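Local atomic coordinates of beta-galactosidase (Bacillus circulans subsp. alkalophilus, PDB entry 3TTY), a protein that hydrolyses terminal beta-D-galactosyl residues of beta-galactosides, probably as a retaining glycoside hydrolase with a TIM-barrel catalytic domain. Residues Arg328-Asp340 and Arg622-His635. Sequence-based numbering, arbitrary orientation.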
ATOM      1  N   ARG A 328      15.338 -11.660 -31.510  1.00 23.29           N
ATOM      2  CA  ARG A 328      15.414 -11.269 -32.920  1.00 24.61           C
ATOM      3  C   ARG A 328      14.115 -10.612 -33.403  1.00 22.35           C
ATOM      4  O   ARG A 328      14.143  -9.584 -34.075  1.00 20.99           O
ATOM      5  CB  ARG A 328      15.738 -12.487 -33.777  1.00 24.30           C
ATOM      6  CG  ARG A 328      15.835 -12.230 -35.263  1.00 21.20           C
ATOM      7  CD  ARG A 328      16.345 -13.500 -35.912  1.00 25.69           C
ATOM      8  NE  ARG A 328      16.411 -13.440 -37.366  1.00 25.06           N
ATOM      9  CZ  ARG A 328      15.409 -13.787 -38.169  1.00 28.05           C
ATOM     10  NH1 ARG A 328      14.258 -14.197 -37.657  1.00 20.20           N
ATOM     11  NH2 ARG A 328      15.556 -13.718 -39.485  1.00 28.13           N
ATOM     12  N   LEU A 329      12.984 -11.224 -33.057  1.00 22.36           N
ATOM     13  CA  LEU A 329      11.657 -10.680 -33.358  1.00 28.40           C
ATOM     14  C   LEU A 329      11.550  -9.218 -32.929  1.00 22.55           C
ATOM     15  O   LEU A 329      11.213  -8.347 -33.725  1.00 20.09           O
ATOM     16  CB  LEU A 329      10.586 -11.479 -32.615  1.00 22.34           C
ATOM     17  CG  LEU A 329       9.258 -11.841 -33.282  1.00 29.91           C
ATOM     18  CD1 LEU A 329       8.178 -11.971 -32.223  1.00 26.70           C
ATOM     19  CD2 LEU A 329       8.833 -10.856 -34.358  1.00 28.51           C
ATOM     20  N   TRP A 330      11.851  -8.969 -31.658  1.00 24.62           N
ATOM     21  CA  TRP A 330      11.702  -7.644 -31.053  1.00 23.27           C
ATOM     22  C   TRP A 330      12.722  -6.614 -31.540  1.00 21.45           C
ATOM     23  O   TRP A 330      12.475  -5.407 -31.446  1.00 23.37           O
ATOM     24  CB  TRP A 330      11.729  -7.750 -29.522  1.00 20.95           C
ATOM     25  CG  TRP A 330      10.542  -8.459 -28.962  1.00 20.01           C
ATOM     26  CD1 TRP A 330       9.527  -9.023 -29.667  1.00 18.12           C
ATOM     27  CD2 TRP A 330      10.242  -8.679 -27.576  1.00 20.18           C
ATOM     28  NE1 TRP A 330       8.605  -9.574 -28.814  1.00 23.78           N
ATOM     29  CE2 TRP A 330       9.018  -9.380 -27.522  1.00 17.85           C
ATOM     30  CE3 TRP A 330      10.890  -8.353 -26.375  1.00 21.98           C
ATOM     31  CZ2 TRP A 330       8.425  -9.766 -26.321  1.00 20.62           C
ATOM     32  CZ3 TRP A 330      10.300  -8.739 -25.173  1.00 22.36           C
ATOM     33  CH2 TRP A 330       9.077  -9.437 -25.156  1.00 22.52           C
ATOM     34  N   SER A 331      13.861  -7.086 -32.044  1.00 22.65           N
ATOM     35  CA  SER A 331      14.844  -6.205 -32.689  1.00 21.02           C
ATOM     36  C   SER A 331      14.333  -5.720 -34.042  1.00 21.47           C
ATOM     37  O   SER A 331      14.395  -4.530 -34.335  1.00 19.62           O
ATOM     38  CB  SER A 331      16.202  -6.905 -32.885  1.00 21.07           C
ATOM     39  OG  SER A 331      16.746  -7.360 -31.661  1.00 21.00           O
ATOM     40  N   TYR A 332      13.842  -6.641 -34.873  1.00 20.41           N
ATOM     41  CA  TYR A 332      13.281  -6.241 -36.160  1.00 21.16           C
ATOM     42  C   TYR A 332      11.965  -5.475 -36.011  1.00 23.40           C
ATOM     43  O   TYR A 332      11.592  -4.694 -36.892  1.00 22.51           O
ATOM     44  CB  TYR A 332      13.110  -7.432 -37.103  1.00 23.82           C
ATOM     45  CG  TYR A 332      14.415  -7.903 -37.698  1.00 23.73           C
ATOM     46  CD1 TYR A 332      15.191  -7.051 -38.474  1.00 24.85           C
ATOM     47  CD2 TYR A 332      14.873  -9.194 -37.480  1.00 20.55           C
ATOM     48  CE1 TYR A 332      16.399  -7.471 -39.014  1.00 23.46           C
ATOM     49  CE2 TYR A 332      16.070  -9.621 -38.015  1.00 25.07           C
ATOM     50  CZ  TYR A 332      16.826  -8.755 -38.778  1.00 23.67           C
ATOM     51  OH  TYR A 332      18.008  -9.185 -39.316  1.00 25.77           O
ATOM     52  N   GLN A 333      11.264  -5.690 -34.901  1.00 18.71           N
ATOM     53  CA  GLN A 333      10.084  -4.888 -34.641  1.00 23.58           C
ATOM     54  C   GLN A 333      10.493  -3.419 -34.494  1.00 19.90           C
ATOM     55  O   GLN A 333       9.828  -2.535 -35.027  1.00 24.87           O
ATOM     56  CB  GLN A 333       9.305  -5.367 -33.412  1.00 22.60           C
ATOM     57  CG  GLN A 333       7.891  -4.776 -33.340  1.00 23.85           C
ATOM     58  CD  GLN A 333       7.201  -5.074 -32.025  1.00 24.39           C
ATOM     59  OE1 GLN A 333       7.846  -5.140 -30.974  1.00 20.50           O
ATOM     60  NE2 GLN A 333       5.880  -5.262 -32.076  1.00 20.16           N
ATOM     61  N   ALA A 334      11.587  -3.167 -33.784  1.00 18.07           N
ATOM     62  CA  ALA A 334      12.102  -1.813 -33.660  1.00 18.74           C
ATOM     63  C   ALA A 334      12.460  -1.249 -35.032  1.00 21.49           C
ATOM     64  O   ALA A 334      12.042  -0.142 -35.393  1.00 19.71           O
ATOM     65  CB  ALA A 334      13.289  -1.774 -32.743  1.00 19.23           C
ATOM     66  N   VAL A 335      13.219  -2.016 -35.808  1.00 20.26           N
ATOM     67  CA  VAL A 335      13.638  -1.553 -37.123  1.00 17.58           C
ATOM     68  C   VAL A 335      12.424  -1.223 -37.990  1.00 21.38           C
ATOM     69  O   VAL A 335      12.400  -0.207 -38.687  1.00 22.28           O
ATOM     70  CB  VAL A 335      14.517  -2.600 -37.835  1.00 23.13           C
ATOM     71  CG1 VAL A 335      14.909  -2.104 -39.230  1.00 15.17           C
ATOM     72  CG2 VAL A 335      15.749  -2.918 -36.987  1.00 14.40           C
ATOM     73  N   ALA A 336      11.418  -2.092 -37.924  1.00 23.35           N
ATOM     74  CA  ALA A 336      10.174  -1.940 -38.669  1.00 19.64           C
ATOM     75  C   ALA A 336       9.504  -0.591 -38.390  1.00 25.57           C
ATOM     76  O   ALA A 336       8.775  -0.064 -39.231  1.00 23.78           O
ATOM     77  CB  ALA A 336       9.222  -3.070 -38.305  1.00 19.57           C
ATOM     78  N   HIS A 337       9.743  -0.037 -37.204  1.00 22.97           N
ATOM     79  CA  HIS A 337       9.085   1.206 -36.828  1.00 18.05           C
ATOM     80  C   HIS A 337       9.971   2.437 -36.887  1.00 18.41           C
ATOM     81  O   HIS A 337       9.546   3.519 -36.504  1.00 19.18           O
ATOM     82  CB  HIS A 337       8.371   1.071 -35.485  1.00 17.77           C
ATOM     83  CG  HIS A 337       7.226   0.109 -35.530  1.00 20.22           C
ATOM     84  ND1 HIS A 337       6.025   0.415 -36.132  1.00 21.90           N
ATOM     85  CD2 HIS A 337       7.116  -1.168 -35.098  1.00 17.66           C
ATOM     86  CE1 HIS A 337       5.215  -0.624 -36.046  1.00 19.32           C
ATOM     87  NE2 HIS A 337       5.850  -1.596 -35.419  1.00 18.62           N
ATOM     88  N   GLY A 338      11.181   2.286 -37.418  1.00 21.18           N
ATOM     89  CA  GLY A 338      12.020   3.439 -37.688  1.00 17.69           C
ATOM     90  C   GLY A 338      13.417   3.368 -37.109  1.00 19.81           C
ATOM     91  O   GLY A 338      14.216   4.272 -37.308  1.00 24.99           O
ATOM     92  N   ALA A 339      13.724   2.296 -36.392  1.00 22.07           N
ATOM     93  CA  ALA A 339      15.044   2.162 -35.775  1.00 20.66           C
ATOM     94  C   ALA A 339      16.125   1.855 -36.810  1.00 18.59           C
ATOM     95  O   ALA A 339      15.972   0.950 -37.621  1.00 18.35           O
ATOM     96  CB  ALA A 339      15.019   1.082 -34.688  1.00 18.59           C
ATOM     97  N   ASP A 340      17.214   2.614 -36.781  1.00 21.58           N
ATOM     98  CA  ASP A 340      18.335   2.395 -37.693  1.00 20.59           C
ATOM     99  C   ASP A 340      19.564   1.888 -36.950  1.00 17.76           C
ATOM    100  O   ASP A 340      20.678   1.899 -37.474  1.00 19.51           O
ATOM    101  CB  ASP A 340      18.667   3.668 -38.482  1.00 24.17           C
ATOM    102  CG  ASP A 340      17.823   3.814 -39.740  1.00 23.42           C
ATOM    103  OD1 ASP A 340      16.937   2.960 -39.954  1.00 25.61           O
ATOM    104  OD2 ASP A 340      18.043   4.783 -40.506  1.00 23.61           O
ATOM    105  N   ARG A 622       8.235   0.502 -44.168  1.00 25.28           N
ATOM    106  CA  ARG A 622       9.122   1.640 -44.346  1.00 24.74           C
ATOM    107  C   ARG A 622       9.424   1.775 -45.836  1.00 29.12           C
ATOM    108  O   ARG A 622       9.553   0.778 -46.545  1.00 26.29           O
ATOM    109  CB  ARG A 622      10.414   1.472 -43.538  1.00 25.55           C
ATOM    110  CG  ARG A 622      10.223   1.476 -42.024  1.00 22.62           C
ATOM    111  CD  ARG A 622      11.542   1.241 -41.275  1.00 19.67           C
ATOM    112  NE  ARG A 622      12.457   2.374 -41.378  1.00 20.43           N
ATOM    113  CZ  ARG A 622      13.662   2.435 -40.819  1.00 21.46           C
ATOM    114  NH1 ARG A 622      14.127   1.427 -40.096  1.00 24.37           N
ATOM    115  NH2 ARG A 622      14.416   3.505 -40.997  1.00 22.00           N
ATOM    116  N   VAL A 623       9.546   3.013 -46.297  1.00 29.84           N
ATOM    117  CA  VAL A 623       9.703   3.308 -47.712  1.00 24.51           C
ATOM    118  C   VAL A 623      10.944   4.152 -47.954  1.00 27.65           C
ATOM    119  O   VAL A 623      11.184   5.139 -47.264  1.00 30.15           O
ATOM    120  CB  VAL A 623       8.472   4.066 -48.253  1.00 29.34           C
ATOM    121  CG1 VAL A 623       8.720   4.542 -49.673  1.00 31.44           C
ATOM    122  CG2 VAL A 623       7.221   3.192 -48.173  1.00 24.99           C
ATOM    123  N   LYS A 624      11.736   3.758 -48.937  1.00 28.96           N
ATOM    124  CA  LYS A 624      12.971   4.466 -49.245  1.00 33.39           C
ATOM    125  C   LYS A 624      12.991   4.729 -50.743  1.00 39.06           C
ATOM    126  O   LYS A 624      13.091   3.799 -51.548  1.00 31.39           O
ATOM    127  CB  LYS A 624      14.185   3.635 -48.820  1.00 28.52           C
ATOM    128  CG  LYS A 624      15.541   4.313 -49.028  1.00 29.40           C
ATOM    129  CD  LYS A 624      16.665   3.328 -48.711  1.00 26.14           C
ATOM    130  CE  LYS A 624      17.961   4.029 -48.348  1.00 26.82           C
ATOM    131  NZ  LYS A 624      18.912   3.058 -47.723  1.00 25.18           N
ATOM    132  N   ASN A 625      12.856   6.001 -51.103  1.00 45.25           N
ATOM    133  CA  ASN A 625      12.714   6.412 -52.500  1.00 49.67           C
ATOM    134  C   ASN A 625      11.533   5.749 -53.242  1.00 44.51           C
ATOM    135  O   ASN A 625      10.366   6.087 -53.003  1.00 41.10           O
ATOM    136  CB  ASN A 625      14.044   6.233 -53.227  1.00 50.03           C
ATOM    137  CG  ASN A 625      15.132   7.118 -52.641  1.00 59.11           C
ATOM    138  OD1 ASN A 625      16.178   6.635 -52.191  1.00 58.57           O
ATOM    139  ND2 ASN A 625      14.877   8.426 -52.621  1.00 52.39           N
ATOM    140  N   GLY A 626      11.817   4.810 -54.135  1.00 37.62           N
ATOM    141  CA  GLY A 626      10.734   4.137 -54.830  1.00 45.66           C
ATOM    142  C   GLY A 626      10.452   2.737 -54.321  1.00 41.15           C
ATOM    143  O   GLY A 626       9.722   1.971 -54.955  1.00 42.65           O
ATOM    144  N   THR A 627      11.029   2.395 -53.174  1.00 33.75           N
ATOM    145  CA  THR A 627      11.003   1.014 -52.715  1.00 34.47           C
ATOM    146  C   THR A 627      10.294   0.844 -51.374  1.00 31.74           C
ATOM    147  O   THR A 627      10.511   1.610 -50.435  1.00 33.07           O
ATOM    148  CB  THR A 627      12.428   0.425 -52.644  1.00 36.55           C
ATOM    149  OG1 THR A 627      13.060   0.544 -53.928  1.00 38.79           O
ATOM    150  CG2 THR A 627      12.390  -1.037 -52.228  1.00 33.89           C
ATOM    151  N   SER A 628       9.444  -0.171 -51.293  1.00 32.08           N
ATOM    152  CA  SER A 628       8.687  -0.441 -50.076  1.00 34.55           C
ATOM    153  C   SER A 628       9.155  -1.714 -49.378  1.00 35.21           C
ATOM    154  O   SER A 628       9.192  -2.780 -49.986  1.00 35.46           O
ATOM    155  CB  SER A 628       7.201  -0.558 -50.394  1.00 32.22           C
ATOM    156  OG  SER A 628       6.583  -1.460 -49.500  1.00 29.74           O
ATOM    157  N   TYR A 629       9.503  -1.593 -48.099  1.00 30.35           N
ATOM    158  CA  TYR A 629       9.857  -2.744 -47.282  1.00 28.61           C
ATOM    159  C   TYR A 629       8.740  -3.117 -46.315  1.00 31.40           C
ATOM    160  O   TYR A 629       8.406  -2.347 -45.407  1.00 29.34           O
ATOM    161  CB  TYR A 629      11.153  -2.478 -46.516  1.00 29.78           C
ATOM    162  CG  TYR A 629      12.285  -2.128 -47.434  1.00 32.80           C
ATOM    163  CD1 TYR A 629      12.883  -3.102 -48.230  1.00 33.33           C
ATOM    164  CD2 TYR A 629      12.749  -0.824 -47.533  1.00 30.12           C
ATOM    165  CE1 TYR A 629      13.917  -2.789 -49.093  1.00 32.70           C
ATOM    166  CE2 TYR A 629      13.781  -0.500 -48.399  1.00 33.92           C
ATOM    167  CZ  TYR A 629      14.365  -1.489 -49.175  1.00 32.94           C
ATOM    168  OH  TYR A 629      15.395  -1.177 -50.039  1.00 36.27           O
ATOM    169  N   LEU A 630       8.152  -4.295 -46.519  1.00 28.06           N
ATOM    170  CA  LEU A 630       7.134  -4.795 -45.601  1.00 30.74           C
ATOM    171  C   LEU A 630       7.779  -5.688 -44.560  1.00 32.67           C
ATOM    172  O   LEU A 630       8.268  -6.777 -44.884  1.00 34.18           O
ATOM    173  CB  LEU A 630       6.045  -5.582 -46.325  1.00 24.78           C
ATOM    174  CG  LEU A 630       5.148  -4.857 -47.317  1.00 29.02           C
ATOM    175  CD1 LEU A 630       3.891  -5.701 -47.554  1.00 23.90           C
ATOM    176  CD2 LEU A 630       4.791  -3.496 -46.796  1.00 27.19           C
ATOM    177  N   PHE A 631       7.781  -5.222 -43.316  1.00 22.13           N
ATOM    178  CA  PHE A 631       8.273  -6.012 -42.206  1.00 23.72           C
ATOM    179  C   PHE A 631       7.162  -6.923 -41.711  1.00 26.06           C
ATOM    180  O   PHE A 631       6.148  -6.457 -41.189  1.00 30.19           O
ATOM    181  CB  PHE A 631       8.788  -5.098 -41.089  1.00 20.94           C
ATOM    182  CG  PHE A 631      10.039  -4.339 -41.461  1.00 23.55           C
ATOM    183  CD1 PHE A 631      11.279  -4.721 -40.961  1.00 20.74           C
ATOM    184  CD2 PHE A 631       9.976  -3.253 -42.320  1.00 21.91           C
ATOM    185  CE1 PHE A 631      12.429  -4.039 -41.315  1.00 19.29           C
ATOM    186  CE2 PHE A 631      11.124  -2.557 -42.673  1.00 24.98           C
ATOM    187  CZ  PHE A 631      12.357  -2.953 -42.169  1.00 24.81           C
ATOM    188  N   VAL A 632       7.341  -8.227 -41.897  1.00 24.98           N
ATOM    189  CA  VAL A 632       6.351  -9.193 -41.455  1.00 24.11           C
ATOM    190  C   VAL A 632       6.884  -9.928 -40.248  1.00 27.05           C
ATOM    191  O   VAL A 632       7.976 -10.492 -40.283  1.00 28.58           O
ATOM    192  CB  VAL A 632       6.013 -10.214 -42.538  1.00 27.40           C
ATOM    193  CG1 VAL A 632       4.869 -11.104 -42.075  1.00 22.55           C
ATOM    194  CG2 VAL A 632       5.664  -9.504 -43.830  1.00 30.42           C
ATOM    195  N   MET A 633       6.105  -9.915 -39.172  1.00 28.50           N
ATOM    196  CA  MET A 633       6.594 -10.376 -37.887  1.00 21.87           C
ATOM    197  C   MET A 633       5.563 -11.245 -37.218  1.00 25.78           C
ATOM    198  O   MET A 633       4.479 -10.791 -36.863  1.00 30.13           O
ATOM    199  CB  MET A 633       7.002  -9.183 -37.034  1.00 22.28           C
ATOM    200  CG  MET A 633       8.111  -8.382 -37.735  1.00 25.45           C
ATOM    201  SD  MET A 633       8.339  -6.695 -37.188  1.00 30.61           S
ATOM    202  CE  MET A 633       6.799  -5.927 -37.707  1.00 22.89           C
ATOM    203  N   ASN A 634       5.905 -12.516 -37.068  1.00 24.40           N
ATOM    204  CA  ASN A 634       4.991 -13.483 -36.496  1.00 29.97           C
ATOM    205  C   ASN A 634       5.238 -13.646 -35.016  1.00 29.62           C
ATOM    206  O   ASN A 634       6.184 -14.311 -34.626  1.00 29.45           O
ATOM    207  CB  ASN A 634       5.150 -14.835 -37.189  1.00 26.76           C
ATOM    208  CG  ASN A 634       4.197 -15.873 -36.650  1.00 32.78           C
ATOM    209  OD1 ASN A 634       3.289 -15.555 -35.871  1.00 30.53           O
ATOM    210  ND2 ASN A 634       4.387 -17.126 -37.063  1.00 31.30           N
ATOM    211  N   HIS A 635       4.381 -13.050 -34.195  1.00 27.43           N
ATOM    212  CA  HIS A 635       4.509 -13.154 -32.744  1.00 27.69           C
ATOM    213  C   HIS A 635       4.014 -14.488 -32.172  1.00 29.89           C
ATOM    214  O   HIS A 635       4.277 -14.805 -31.008  1.00 25.51           O
ATOM    215  CB  HIS A 635       3.785 -11.983 -32.067  1.00 30.16           C
ATOM    216  CG  HIS A 635       4.320 -10.636 -32.459  1.00 27.99           C
ATOM    217  ND1 HIS A 635       5.471 -10.108 -31.918  1.00 26.14           N
ATOM    218  CD2 HIS A 635       3.857  -9.713 -33.334  1.00 25.66           C
ATOM    219  CE1 HIS A 635       5.698  -8.919 -32.446  1.00 24.94           C
ATOM    220  NE2 HIS A 635       4.734  -8.654 -33.309  1.00 24.96           N
TER
HETATM  221  O   HOH W   1       6.343 -11.010 -29.663  1.00 22.62           O
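Arg622 pushes its guanidinium into the turn after helix 328-336. Arg622 NH2 forms a salt bridge with Asp340 OD1 at 2.8 Å, on the syn side but tilted out of the carboxylate plane, while OD1 lies in the guanidinium plane. Arg622 NH1 donates to Val335 O at 2.8 Å and, well above the carbonyl plane, to Ala339 O at 3.1 Å. The bend at chi3 (70°) turns the guanidinium so that one face lies against Gly338 CA. Replacing Arg622 by an alanine would probably leave Asp340 OD1 without this charge partner and Ala339 O without its NH1 donor. Next to it, Ala336 CA sits over the face of the Phe631 ring, a CH-pi contact 3.7 Å from the ring centroid. Val335 CG1 touches CE1 of the same ring. Met633 lays its SD 3.6 Å from Gln333 CA, and its CB meets Leu329 CD2. The pattern is a helix packed on a sheet, joining two domains: the helix leads into the last strand of the TIM barrel, and strand 627-634 belongs to the C-terminal antiparallel sheet. At the far end, Leu329 CD1 packs against His635 ND1. One water bridges His635 ND1 and Trp330 NE1. Glu618 accepts from Gln333 NE2 and also bonds His635 NE2. Behind the first shell, a Schellman motif with Gly338 at C-prime ends the helix, and Val335 O takes both Gly338 N and Arg622 NH1. Asp392 N holds Asp340 OD2, and Ala393 O takes a further bond from Arg622 NH2.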